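Local coordinates for capsular polysaccharide export system protein KpsC (Thermosulfurimonas dismutans, PDB 6MGD) that transfers Kdo in a beta-2,7 linkage, probably from a CMP-activated donor, while building the glycolipid to which Gram-negative capsular polysaccharides are attached, at residues S51-N55 with A166-F170; P86-D92 with Y297-L303; Y105-L110 with G292-Y297; A123-I127 with L286-A291. All blocks are in the same frame, centred on the assembly; numbering follows the deposited sequence.

Overall arrangement
In this two-lobed chain of the GT-B type, contact 1 stands apart: it spans the space between the lobes at the surface, about 20 Å or more from the centres of the others, and relies on one lysine–amide bond and an aromatic ring. Contacts 2, 3 and 4 are buried. Contact 2 is sheet pairing, with backbone bonds and a tyrosine–aspartate bond; contacts 3 and 4 are steep helix crossings, almost wholly apolar, that both use helix 286-296. Tyr-297 belongs to two contacts, its hydroxyl bonding Asp-92 and its ring touching Val-90 in contact 2, one ring face taking Leu-106 in contact 3. Contact 4, nested inside the loop closed by contact 3, adds a weak amide pair.

Contact 1 of 4, residues S51-N55 with A166-F170; sequences STLEN and ASIKF
Asn-55 OD1 accepts a hydrogen bond from Lys-169 NZ at 3.1 Å, a polar bridge between the two lobes of a GT-B fold. Helix 52-56 belongs to the lobe with the mixed sheet, and the short helix 166-169 follows strand 155-159 of the parallel sheet in the other lobe. The donor is tilted 33° from the carbonyl plane of the Asn-55 amide. Lys-169 reaches it with a fully extended chain, CG anti to the backbone N; its CG lies above one face of the neighbouring Phe-170 ring, near the ring's margin. Both Lys-169 and Phe-170 also touch a crystal neighbour, so the lattice may influence the pose of the exposed lysine.

Beside this bond the Phe-170 ring carries most of the apolar contact, pushing its far end against the start of helix 52-56. Ser-51 CB lies 3.5 Å from CE1 of Phe-170, and Glu-54 CB 3.7 Å from its CZ, both approaching obliquely. Asn-55 OD1 meets the same ring at its edge, in plane, with the amide turned 34° from the ring. Only the first carbon of the Glu-54 side chain closely touches the ring: the chain bends at chi2 (76°), and its carboxylate forms a salt bridge with Arg-68. Ser-51 sits just before the helix, but its OG makes no capping bond and instead hydrogen-bonds Tyr-98 OH. That Ser-51 OG still passes 3.6 Å from Phe-170 CD1 and 4.2 Å from Ala-166 CB.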
loop_
_atom_site.group_PDB
_atom_site.type_symbol
_atom_site.label_atom_id
_atom_site.label_comp_id
_atom_site.label_asym_id
_atom_site.label_seq_id
_atom_site.Cartn_x
_atom_site.Cartn_y
_atom_site.Cartn_z
ATOM N N SER A 51 -1.293 -11.927 3.439
ATOM C CA SER A 51 -2.491 -12.687 3.785
ATOM C C SER A 51 -2.254 -14.189 3.696
ATOM O O SER A 51 -3.129 -14.940 3.257
ATOM C CB SER A 51 -3.651 -12.271 2.889
ATOM O OG SER A 51 -3.896 -10.880 2.997
ATOM N N THR A 52 -1.073 -14.651 4.113
ATOM C CA THR A 52 -0.748 -16.069 3.996
ATOM C C THR A 52 -1.679 -16.924 4.847
ATOM O O THR A 52 -2.149 -17.977 4.399
ATOM C CB THR A 52 0.712 -16.304 4.385
ATOM O OG1 THR A 52 1.566 -15.589 3.483
ATOM C CG2 THR A 52 1.054 -17.782 4.324
ATOM N N LEU A 53 -1.965 -16.484 6.073
ATOM C CA LEU A 53 -2.840 -17.262 6.944
ATOM C C LEU A 53 -4.273 -17.270 6.425
ATOM O O LEU A 53 -4.957 -18.298 6.496
ATOM C CB LEU A 53 -2.783 -16.713 8.368
ATOM C CG LEU A 53 -1.389 -16.677 8.997
ATOM C CD1 LEU A 53 -1.415 -16.002 10.362
ATOM C CD2 LEU A 53 -0.817 -18.083 9.097
ATOM N N GLU A 54 -4.744 -16.137 5.898
ATOM C CA GLU A 54 -6.107 -16.077 5.381
ATOM C C GLU A 54 -6.263 -16.921 4.121
ATOM O O GLU A 54 -7.317 -17.531 3.905
ATOM C CB GLU A 54 -6.505 -14.626 5.102
ATOM C CG GLU A 54 -6.755 -13.788 6.351
ATOM C CD GLU A 54 -5.474 -13.377 7.053
ATOM O OE1 GLU A 54 -4.415 -13.339 6.391
ATOM O OE2 GLU A 54 -5.526 -13.092 8.268
ATOM N N ASN A 55 -5.229 -16.966 3.276
ATOM C CA ASN A 55 -5.293 -17.793 2.076
ATOM C C ASN A 55 -5.329 -19.277 2.420
ATOM O O ASN A 55 -5.899 -20.073 1.667
ATOM C CB ASN A 55 -4.108 -17.486 1.163
ATOM C CG ASN A 55 -4.115 -16.058 0.663
ATOM O OD1 ASN A 55 -5.168 -15.432 0.556
ATOM N ND2 ASN A 55 -2.934 -15.532 0.358
ATOM N N ALA A 166 -3.463 -9.428 -3.470
ATOM C CA ALA A 166 -4.262 -9.570 -2.256
ATOM C C ALA A 166 -5.083 -8.319 -1.961
ATOM O O ALA A 166 -6.173 -8.418 -1.386
ATOM C CB ALA A 166 -3.355 -9.905 -1.071
ATOM N N SER A 167 -4.586 -7.139 -2.343
ATOM C CA SER A 167 -5.320 -5.908 -2.069
ATOM C C SER A 167 -6.647 -5.846 -2.813
ATOM O O SER A 167 -7.535 -5.090 -2.412
ATOM C CB SER A 167 -4.469 -4.687 -2.426
ATOM O OG SER A 167 -4.104 -4.694 -3.793
ATOM N N ILE A 168 -6.806 -6.608 -3.892
ATOM C CA ILE A 168 -8.106 -6.670 -4.549
ATOM C C ILE A 168 -9.000 -7.698 -3.868
ATOM O O ILE A 168 -10.212 -7.493 -3.735
ATOM C CB ILE A 168 -7.924 -6.974 -6.045
ATOM C CG1 ILE A 168 -6.984 -5.949 -6.688
ATOM C CG2 ILE A 168 -9.273 -6.987 -6.756
ATOM C CD1 ILE A 168 -6.761 -6.174 -8.165
ATOM N N LYS A 169 -8.409 -8.804 -3.410
ATOM C CA LYS A 169 -9.179 -9.845 -2.743
ATOM C C LYS A 169 -9.761 -9.346 -1.426
ATOM O O LYS A 169 -10.957 -9.504 -1.168
ATOM C CB LYS A 169 -8.301 -11.076 -2.521
ATOM C CG LYS A 169 -9.027 -12.233 -1.854
ATOM C CD LYS A 169 -8.145 -13.466 -1.768
ATOM C CE LYS A 169 -8.832 -14.585 -0.994
ATOM N NZ LYS A 169 -7.944 -15.769 -0.818
ATOM N N PHE A 170 -8.932 -8.735 -0.581
ATOM C CA PHE A 170 -9.370 -8.276 0.731
ATOM C C PHE A 170 -9.625 -6.776 0.793
ATOM O O PHE A 170 -9.991 -6.269 1.858
ATOM C CB PHE A 170 -8.337 -8.659 1.796
ATOM C CG PHE A 170 -8.061 -10.130 1.874
ATOM C CD1 PHE A 170 -7.025 -10.694 1.147
ATOM C CD2 PHE A 170 -8.833 -10.949 2.679
ATOM C CE1 PHE A 170 -6.768 -12.051 1.219
ATOM C CE2 PHE A 170 -8.580 -12.306 2.756
ATOM C CZ PHE A 170 -7.546 -12.858 2.025
#

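Contact 2 of 4, residues P86-D92 with Y297-L303; sequences PISLVAD and YPMYVSL
An antiparallel edge pairing closes the mixed sheet of the first lobe: strand 298-300, outermost in the sheet, returns from the far end of the chain to lie along strand 88-92. Leu-89 and Met-299 form its hydrogen-bonded pair. Met-299 N reaches Leu-89 O at 2.6 Å; the return bond, Leu-89 N to Met-299 O, is longer at 3.1 Å. Two residues along, past the non-hydrogen-bonded pair Ser-88/Tyr-300, Val-301 N gives a bond of 3.0 Å to Ile-87 O.

On the Leu-89 side of the sheet, Met-299 bends at chi3 (-63°), bringing its CE to 3.7 Å from both Leu-89 CD2 and Ala-91 CB. On the Ser-88 side, a water 2.6 Å from Ser-88 OG donates to Tyr-300 OH, a hydroxyl that probably also bonds Leu-294 O, though the modelled length is doubtful.

At the end of strand 88-92, Asp-92 OD2 accepts from both Tyr-297 OH and the backbone N of Tyr-105, while OD1 takes the amides of Ile-94 and Gly-95. These bonds should restrain the carboxylate from turning. Tyr-297 OH approaches the anti lone pair of Asp-92 OD2 at 2.7 Å, its ring 78° from the carboxylate plane.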
loop_
_atom_site.group_PDB
_atom_site.type_symbol
_atom_site.label_atom_id
_atom_site.label_comp_id
_atom_site.label_asym_id
_atom_site.label_seq_id
_atom_site.Cartn_x
_atom_site.Cartn_y
_atom_site.Cartn_z
ATOM N N PRO A 86 14.805 -3.870 0.380
ATOM C CA PRO A 86 13.868 -2.873 0.902
ATOM C C PRO A 86 14.510 -1.964 1.941
ATOM O O PRO A 86 15.239 -2.413 2.827
ATOM C CB PRO A 86 12.746 -3.720 1.516
ATOM C CG PRO A 86 12.860 -5.053 0.844
ATOM C CD PRO A 86 14.324 -5.249 0.595
ATOM N N ILE A 87 14.234 -0.667 1.812
ATOM C CA ILE A 87 14.589 0.280 2.860
ATOM C C ILE A 87 13.461 0.433 3.873
ATOM O O ILE A 87 13.710 0.863 5.009
ATOM C CB ILE A 87 14.968 1.647 2.259
ATOM C CG1 ILE A 87 15.773 2.474 3.261
ATOM C CG2 ILE A 87 13.723 2.408 1.820
ATOM C CD1 ILE A 87 16.365 3.737 2.678
ATOM N N SER A 88 12.235 0.073 3.504
ATOM C CA SER A 88 11.078 0.184 4.378
ATOM C C SER A 88 10.386 -1.166 4.487
ATOM O O SER A 88 10.298 -1.912 3.507
ATOM C CB SER A 88 10.090 1.235 3.860
ATOM O OG SER A 88 9.058 1.470 4.802
ATOM N N LEU A 89 9.899 -1.474 5.685
ATOM C CA LEU A 89 9.142 -2.691 5.933
ATOM C C LEU A 89 7.931 -2.352 6.787
ATOM O O LEU A 89 8.005 -1.489 7.667
ATOM C CB LEU A 89 9.995 -3.759 6.631
ATOM C CG LEU A 89 9.339 -5.127 6.824
ATOM C CD1 LEU A 89 9.091 -5.792 5.480
ATOM C CD2 LEU A 89 10.187 -6.013 7.721
ATOM N N VAL A 90 6.817 -3.029 6.518
ATOM C CA VAL A 90 5.577 -2.858 7.265
ATOM C C VAL A 90 5.385 -4.073 8.163
ATOM O O VAL A 90 5.409 -5.214 7.687
ATOM C CB VAL A 90 4.375 -2.675 6.320
ATOM C CG1 VAL A 90 3.082 -3.032 7.029
ATOM C CG2 VAL A 90 4.327 -1.244 5.791
ATOM N N ALA A 91 5.200 -3.828 9.459
ATOM C CA ALA A 91 4.981 -4.888 10.444
ATOM C C ALA A 91 3.707 -4.552 11.208
ATOM O O ALA A 91 3.714 -3.696 12.097
ATOM C CB ALA A 91 6.171 -5.030 11.386
ATOM N N ASP A 92 2.616 -5.228 10.860
ATOM C CA ASP A 92 1.304 -4.945 11.429
ATOM C C ASP A 92 0.922 -6.053 12.403
ATOM O O ASP A 92 0.761 -7.210 11.982
ATOM C CB ASP A 92 0.267 -4.820 10.310
ATOM C CG ASP A 92 -1.055 -4.231 10.782
ATOM O OD1 ASP A 92 -1.548 -4.628 11.859
ATOM O OD2 ASP A 92 -1.606 -3.371 10.061
ATOM N N TYR A 297 3.680 4.174 10.653
ATOM C CA TYR A 297 3.308 2.785 10.380
ATOM C C TYR A 297 4.489 1.928 9.938
ATOM O O TYR A 297 4.703 0.860 10.536
ATOM C CB TYR A 297 2.165 2.756 9.360
ATOM C CG TYR A 297 1.604 1.389 9.052
ATOM C CD1 TYR A 297 1.094 0.578 10.062
ATOM C CD2 TYR A 297 1.548 0.923 7.744
ATOM C CE1 TYR A 297 0.563 -0.670 9.778
ATOM C CE2 TYR A 297 1.016 -0.320 7.449
ATOM C CZ TYR A 297 0.527 -1.112 8.470
ATOM O OH TYR A 297 0.001 -2.350 8.179
ATOM N N PRO A 298 5.280 2.301 8.930
ATOM C CA PRO A 298 6.339 1.405 8.464
ATOM C C PRO A 298 7.665 1.652 9.170
ATOM O O PRO A 298 7.945 2.737 9.683
ATOM C CB PRO A 298 6.450 1.745 6.968
ATOM C CG PRO A 298 5.663 3.041 6.774
ATOM C CD PRO A 298 5.267 3.535 8.130
ATOM N N MET A 299 8.482 0.604 9.190
ATOM C CA MET A 299 9.852 0.706 9.667
ATOM C C MET A 299 10.766 1.164 8.535
ATOM O O MET A 299 10.446 1.031 7.352
ATOM C CB MET A 299 10.335 -0.636 10.223
ATOM C CG MET A 299 9.582 -1.110 11.453
ATOM S SD MET A 299 10.086 -2.752 12.011
ATOM C CE MET A 299 9.605 -3.749 10.604
ATOM N N TYR A 300 11.914 1.722 8.915
ATOM C CA TYR A 300 12.920 2.154 7.952
ATOM C C TYR A 300 14.297 1.791 8.484
ATOM O O TYR A 300 14.646 2.160 9.610
ATOM C CB TYR A 300 12.839 3.663 7.686
ATOM C CG TYR A 300 11.527 4.135 7.096
ATOM C CD1 TYR A 300 10.511 4.622 7.911
ATOM C CD2 TYR A 300 11.307 4.105 5.724
ATOM C CE1 TYR A 300 9.311 5.059 7.377
ATOM C CE2 TYR A 300 10.110 4.542 5.179
ATOM C CZ TYR A 300 9.115 5.017 6.012
ATOM O OH TYR A 300 7.920 5.451 5.476
ATOM N N VAL A 301 15.073 1.070 7.678
ATOM C CA VAL A 301 16.437 0.683 8.024
ATOM C C VAL A 301 17.366 1.164 6.920
ATOM O O VAL A 301 17.097 0.940 5.735
ATOM C CB VAL A 301 16.571 -0.840 8.224
ATOM C CG1 VAL A 301 18.039 -1.249 8.251
ATOM C CG2 VAL A 301 15.878 -1.265 9.508
ATOM N N SER A 302 18.455 1.824 7.311
ATOM C CA SER A 302 19.399 2.371 6.346
ATOM C C SER A 302 20.029 1.269 5.504
ATOM O O SER A 302 20.400 0.209 6.013
ATOM C CB SER A 302 20.491 3.158 7.071
ATOM O OG SER A 302 21.536 3.510 6.182
ATOM N N LEU A 303 20.157 1.531 4.201
ATOM C CA LEU A 303 20.817 0.580 3.314
ATOM C C LEU A 303 22.328 0.569 3.497
ATOM O O LEU A 303 22.976 -0.412 3.116
ATOM C CB LEU A 303 20.487 0.898 1.855
ATOM C CG LEU A 303 19.019 0.919 1.430
ATOM C CD1 LEU A 303 18.899 1.389 -0.012
ATOM C CD2 LEU A 303 18.384 -0.453 1.600
HETATM O O HOH W 1 7.541 3.122 3.588
#

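Contact 3 of 4, residues Y105-L110 with G292-Y297; sequences YLEEIL and GALLLY
Leu-106 sets its CB and CG over one face of the Tyr-297 ring, the tightly packed part of a crossing between helices 105-112 and 286-296, where the chain of this GT-B fold passes back from the parallel-sheet lobe to the mixed sheet through helix 286-296. The axes cross at 100° and come within 10.1 Å. Leu-106 CB stands 3.6 Å from the Tyr-297 ring centroid, 9° off the normal, in a CH-pi contact, and Leu-106 CG sits 3.5 Å from Tyr-297 CG. The leucine side chain meets the tyrosine at about a right angle. Its CD2 branch passes on to the helix backbone, Leu-106 CD2 reaching Gly-292 O at 3.6 Å.

Gly-292 deepens this tight side: with no side chain in the way, Leu-110 CD2 comes to 3.8 Å from its CA. The same glycine carbonyl receives Tyr-297 N within a wider pi-type turn at 292-296, and Tyr-297 CG, anti to the backbone N, carries the ring out to Leu-106. Phe-264, in a loop, also touches Leu-106, and so adds to the close side of the crossing.

Toward solvent the packing is slacker. Leu-296, the exposed residue among those that touch, meets Ile-109 only obliquely, its CD1 being 4.1 Å from Ile-109 CG2. Tyr-105, partly exposed, slides past Tyr-297 in the opposite direction without stacking; one face of its ring carries Ile-109 CG1 instead. At the edge of the Tyr-297 ring, its CD1 lies 4.1 Å from Tyr-105 CD2.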
loop_
_atom_site.group_PDB
_atom_site.type_symbol
_atom_site.label_atom_id
_atom_site.label_comp_id
_atom_site.label_asym_id
_atom_site.label_seq_id
_atom_site.Cartn_x
_atom_site.Cartn_y
_atom_site.Cartn_z
ATOM N N TYR A 105 -3.466 -2.049 12.048
ATOM C CA TYR A 105 -2.781 -1.131 12.951
ATOM C C TYR A 105 -2.648 0.261 12.345
ATOM O O TYR A 105 -2.641 1.255 13.080
ATOM C CB TYR A 105 -1.405 -1.679 13.329
ATOM C CG TYR A 105 -0.688 -0.843 14.367
ATOM C CD1 TYR A 105 -1.206 -0.702 15.648
ATOM C CD2 TYR A 105 0.505 -0.201 14.066
ATOM C CE1 TYR A 105 -0.558 0.060 16.601
ATOM C CE2 TYR A 105 1.164 0.564 15.015
ATOM C CZ TYR A 105 0.627 0.691 16.279
ATOM O OH TYR A 105 1.278 1.451 17.226
ATOM N N LEU A 106 -2.532 0.353 11.017
ATOM C CA LEU A 106 -2.551 1.658 10.365
ATOM C C LEU A 106 -3.883 2.359 10.602
ATOM O O LEU A 106 -3.924 3.568 10.862
ATOM C CB LEU A 106 -2.289 1.500 8.866
ATOM C CG LEU A 106 -1.538 2.588 8.086
ATOM C CD1 LEU A 106 -2.081 2.695 6.663
ATOM C CD2 LEU A 106 -1.549 3.949 8.780
ATOM N N GLU A 107 -4.982 1.610 10.527
ATOM C CA GLU A 107 -6.300 2.195 10.747
ATOM C C GLU A 107 -6.470 2.651 12.190
ATOM O O GLU A 107 -7.118 3.673 12.444
ATOM C CB GLU A 107 -7.380 1.183 10.360
ATOM C CG GLU A 107 -8.773 1.761 10.199
ATOM C CD GLU A 107 -9.777 0.723 9.724
ATOM O OE1 GLU A 107 -9.391 -0.459 9.590
ATOM O OE2 GLU A 107 -10.947 1.088 9.482
ATOM N N GLU A 108 -5.889 1.918 13.145
ATOM C CA GLU A 108 -5.962 2.336 14.541
ATOM C C GLU A 108 -5.115 3.576 14.794
ATOM O O GLU A 108 -5.489 4.423 15.613
ATOM C CB GLU A 108 -5.523 1.196 15.464
ATOM C CG GLU A 108 -6.308 -0.105 15.305
ATOM C CD GLU A 108 -7.808 0.080 15.452
ATOM O OE1 GLU A 108 -8.529 -0.092 14.447
ATOM O OE2 GLU A 108 -8.265 0.400 16.570
ATOM N N ILE A 109 -3.975 3.697 14.111
ATOM C CA ILE A 109 -3.154 4.901 14.235
ATOM C C ILE A 109 -3.932 6.120 13.759
ATOM O O ILE A 109 -3.991 7.151 14.439
ATOM C CB ILE A 109 -1.836 4.737 13.458
ATOM C CG1 ILE A 109 -0.894 3.776 14.185
ATOM C CG2 ILE A 109 -1.164 6.086 13.248
ATOM C CD1 ILE A 109 0.436 3.593 13.487
ATOM N N LEU A 110 -4.556 6.011 12.584
ATOM C CA LEU A 110 -5.271 7.146 12.013
ATOM C C LEU A 110 -6.519 7.500 12.813
ATOM O O LEU A 110 -6.918 8.670 12.845
ATOM C CB LEU A 110 -5.631 6.850 10.557
ATOM C CG LEU A 110 -4.433 6.549 9.652
ATOM C CD1 LEU A 110 -4.887 6.123 8.265
ATOM C CD2 LEU A 110 -3.500 7.754 9.571
ATOM N N GLY A 292 0.688 9.226 9.371
ATOM C CA GLY A 292 0.331 7.895 9.821
ATOM C C GLY A 292 0.848 6.796 8.916
ATOM O O GLY A 292 1.461 5.834 9.386
ATOM N N ALA A 293 0.620 6.937 7.609
ATOM C CA ALA A 293 0.961 5.871 6.671
ATOM C C ALA A 293 2.461 5.796 6.402
ATOM O O ALA A 293 3.007 4.699 6.244
ATOM C CB ALA A 293 0.199 6.063 5.360
ATOM N N LEU A 294 3.140 6.943 6.340
ATOM C CA LEU A 294 4.545 6.985 5.952
ATOM C C LEU A 294 5.507 7.122 7.122
ATOM O O LEU A 294 6.611 6.570 7.064
ATOM C CB LEU A 294 4.793 8.141 4.977
ATOM C CG LEU A 294 4.299 7.930 3.547
ATOM C CD1 LEU A 294 4.630 9.129 2.676
ATOM C CD2 LEU A 294 4.907 6.664 2.972
ATOM N N LEU A 295 5.128 7.834 8.181
ATOM C CA LEU A 295 6.056 8.161 9.258
ATOM C C LEU A 295 5.996 7.191 10.433
ATOM O O LEU A 295 7.045 6.787 10.945
ATOM C CB LEU A 295 5.802 9.590 9.755
ATOM C CG LEU A 295 6.555 10.727 9.052
ATOM C CD1 LEU A 295 6.388 10.682 7.537
ATOM C CD2 LEU A 295 6.111 12.078 9.594
ATOM N N LEU A 296 4.800 6.801 10.875
ATOM C CA LEU A 296 4.647 5.943 12.047
ATOM C C LEU A 296 4.454 4.472 11.701
ATOM O O LEU A 296 5.009 3.605 12.382
ATOM C CB LEU A 296 3.461 6.417 12.894
ATOM C CG LEU A 296 3.597 7.768 13.596
ATOM C CD1 LEU A 296 2.258 8.205 14.167
ATOM C CD2 LEU A 296 4.643 7.690 14.692
ATOM N N TYR A 297 3.680 4.174 10.653
ATOM C CA TYR A 297 3.308 2.785 10.380
ATOM C C TYR A 297 4.489 1.928 9.938
ATOM O O TYR A 297 4.703 0.860 10.536
ATOM C CB TYR A 297 2.165 2.756 9.360
ATOM C CG TYR A 297 1.604 1.389 9.052
ATOM C CD1 TYR A 297 1.094 0.578 10.062
ATOM C CD2 TYR A 297 1.548 0.923 7.744
ATOM C CE1 TYR A 297 0.563 -0.670 9.778
ATOM C CE2 TYR A 297 1.016 -0.320 7.449
ATOM C CZ TYR A 297 0.527 -1.112 8.470
ATOM O OH TYR A 297 0.001 -2.350 8.179
#

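Contact 4 of 4, residues A123-I127 with L286-A291; sequences AQRVI and LQELVA
Ala-123 and Ile-127, one turn apart on helix 117-132, make most of the apolar contact with helix 286-296. The small Ala-123 CB fits against the other backbone, 3.5 Å from Gln-287 O, and also lies 3.9 Å from Ala-291 CB. Both residues being alanines, their CA atoms can come to 5.1 Å. Ile-127 uses two atoms on two partners: its CG1 touches Val-290 CG2 at 3.7 Å, and its CD1 reaches Leu-286 CG at the same distance. With CG1 beside the backbone N, the isoleucine extends toward the start of the other helix. Val-290 divides its branches likewise, CG1 facing Ala-123 and CG2 facing Ile-127.

The helices cross at 90°, their axes 9.0 Å apart. Helix 286-296, which leads back to the mixed sheet of this GT-B fold, packs on both helix 117-132 and helix 246-253, through Leu-286 on Leu-251, and Val-126 also meets Ile-315 of helix 311-322.

Polar contact lies at the partly exposed margin. Gln-124 bends at chi2 while Gln-287 stays extended, and the two amides meet with their planes 65° apart. Gln-287 NE2 gives Gln-124 OE1 a hydrogen bond of 2.8 Å, weak because its N-H...O angle is 129°.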
loop_
_atom_site.group_PDB
_atom_site.type_symbol
_atom_site.label_atom_id
_atom_site.label_comp_id
_atom_site.label_asym_id
_atom_site.label_seq_id
_atom_site.Cartn_x
_atom_site.Cartn_y
_atom_site.Cartn_z
ATOM N N ALA A 123 5.521 15.561 8.145
ATOM C CA ALA A 123 4.613 15.102 7.098
ATOM C C ALA A 123 4.538 16.104 5.956
ATOM O O ALA A 123 4.511 15.719 4.782
ATOM C CB ALA A 123 3.224 14.846 7.682
ATOM N N GLN A 124 4.510 17.399 6.278
ATOM C CA GLN A 124 4.504 18.410 5.227
ATOM C C GLN A 124 5.835 18.451 4.486
ATOM O O GLN A 124 5.860 18.697 3.275
ATOM C CB GLN A 124 4.173 19.781 5.813
ATOM C CG GLN A 124 3.945 20.849 4.758
ATOM C CD GLN A 124 2.932 20.417 3.710
ATOM O OE1 GLN A 124 1.854 19.920 4.037
ATOM N NE2 GLN A 124 3.281 20.598 2.441
ATOM N N ARG A 125 6.944 18.207 5.190
ATOM C CA ARG A 125 8.241 18.137 4.527
ATOM C C ARG A 125 8.327 16.918 3.614
ATOM O O ARG A 125 8.896 16.996 2.518
ATOM C CB ARG A 125 9.362 18.110 5.568
ATOM C CG ARG A 125 9.396 19.320 6.499
ATOM C CD ARG A 125 10.322 20.416 5.993
ATOM N NE ARG A 125 9.919 20.933 4.688
ATOM C CZ ARG A 125 9.042 21.915 4.510
ATOM N NH1 ARG A 125 8.738 22.322 3.286
ATOM N NH2 ARG A 125 8.466 22.492 5.557
ATOM N N VAL A 126 7.768 15.785 4.048
ATOM C CA VAL A 126 7.813 14.573 3.232
ATOM C C VAL A 126 6.965 14.740 1.978
ATOM O O VAL A 126 7.334 14.269 0.895
ATOM C CB VAL A 126 7.370 13.355 4.065
ATOM C CG1 VAL A 126 7.228 12.122 3.182
ATOM C CG2 VAL A 126 8.362 13.092 5.186
ATOM N N ILE A 127 5.819 15.414 2.101
ATOM C CA ILE A 127 4.977 15.672 0.936
ATOM C C ILE A 127 5.724 16.534 -0.073
ATOM O O ILE A 127 5.765 16.227 -1.271
ATOM C CB ILE A 127 3.650 16.323 1.367
ATOM C CG1 ILE A 127 2.784 15.311 2.124
ATOM C CG2 ILE A 127 2.903 16.874 0.164
ATOM C CD1 ILE A 127 1.542 15.913 2.747
ATOM N N LEU A 286 -4.340 15.563 4.419
ATOM C CA LEU A 286 -3.245 14.861 3.756
ATOM C C LEU A 286 -2.050 14.680 4.684
ATOM O O LEU A 286 -1.342 13.670 4.593
ATOM C CB LEU A 286 -2.831 15.610 2.488
ATOM C CG LEU A 286 -1.807 14.906 1.594
ATOM C CD1 LEU A 286 -2.354 13.577 1.102
ATOM C CD2 LEU A 286 -1.402 15.790 0.423
ATOM N N GLN A 287 -1.818 15.634 5.589
ATOM C CA GLN A 287 -0.709 15.504 6.529
ATOM C C GLN A 287 -0.975 14.409 7.553
ATOM O O GLN A 287 -0.063 13.654 7.912
ATOM C CB GLN A 287 -0.453 16.840 7.225
ATOM C CG GLN A 287 -0.020 17.949 6.284
ATOM C CD GLN A 287 -0.065 19.312 6.939
ATOM O OE1 GLN A 287 -0.199 19.424 8.158
ATOM N NE2 GLN A 287 0.038 20.360 6.130
ATOM N N GLU A 288 -2.214 14.309 8.042
ATOM C CA GLU A 288 -2.553 13.229 8.963
ATOM C C GLU A 288 -2.363 11.870 8.301
ATOM O O GLU A 288 -1.818 10.944 8.913
ATOM C CB GLU A 288 -3.991 13.391 9.461
ATOM C CG GLU A 288 -4.276 14.735 10.118
ATOM C CD GLU A 288 -5.705 14.855 10.617
ATOM O OE1 GLU A 288 -5.995 14.359 11.727
ATOM O OE2 GLU A 288 -6.541 15.438 9.896
ATOM N N LEU A 289 -2.793 11.741 7.043
ATOM C CA LEU A 289 -2.608 10.491 6.310
ATOM C C LEU A 289 -1.126 10.164 6.158
ATOM O O LEU A 289 -0.693 9.041 6.437
ATOM C CB LEU A 289 -3.279 10.590 4.938
ATOM C CG LEU A 289 -3.924 9.351 4.303
ATOM C CD1 LEU A 289 -3.857 9.434 2.779
ATOM C CD2 LEU A 289 -3.320 8.044 4.801
ATOM N N VAL A 290 -0.333 11.145 5.721
ATOM C CA VAL A 290 1.089 10.914 5.489
ATOM C C VAL A 290 1.808 10.612 6.799
ATOM O O VAL A 290 2.609 9.672 6.878
ATOM C CB VAL A 290 1.705 12.121 4.758
ATOM C CG1 VAL A 290 3.228 12.061 4.802
ATOM C CG2 VAL A 290 1.209 12.167 3.319
ATOM N N ALA A 291 1.530 11.394 7.847
ATOM C CA ALA A 291 2.168 11.156 9.138
ATOM C C ALA A 291 1.873 9.758 9.662
ATOM O O ALA A 291 2.721 9.154 10.329
ATOM C CB ALA A 291 1.719 12.207 10.152
#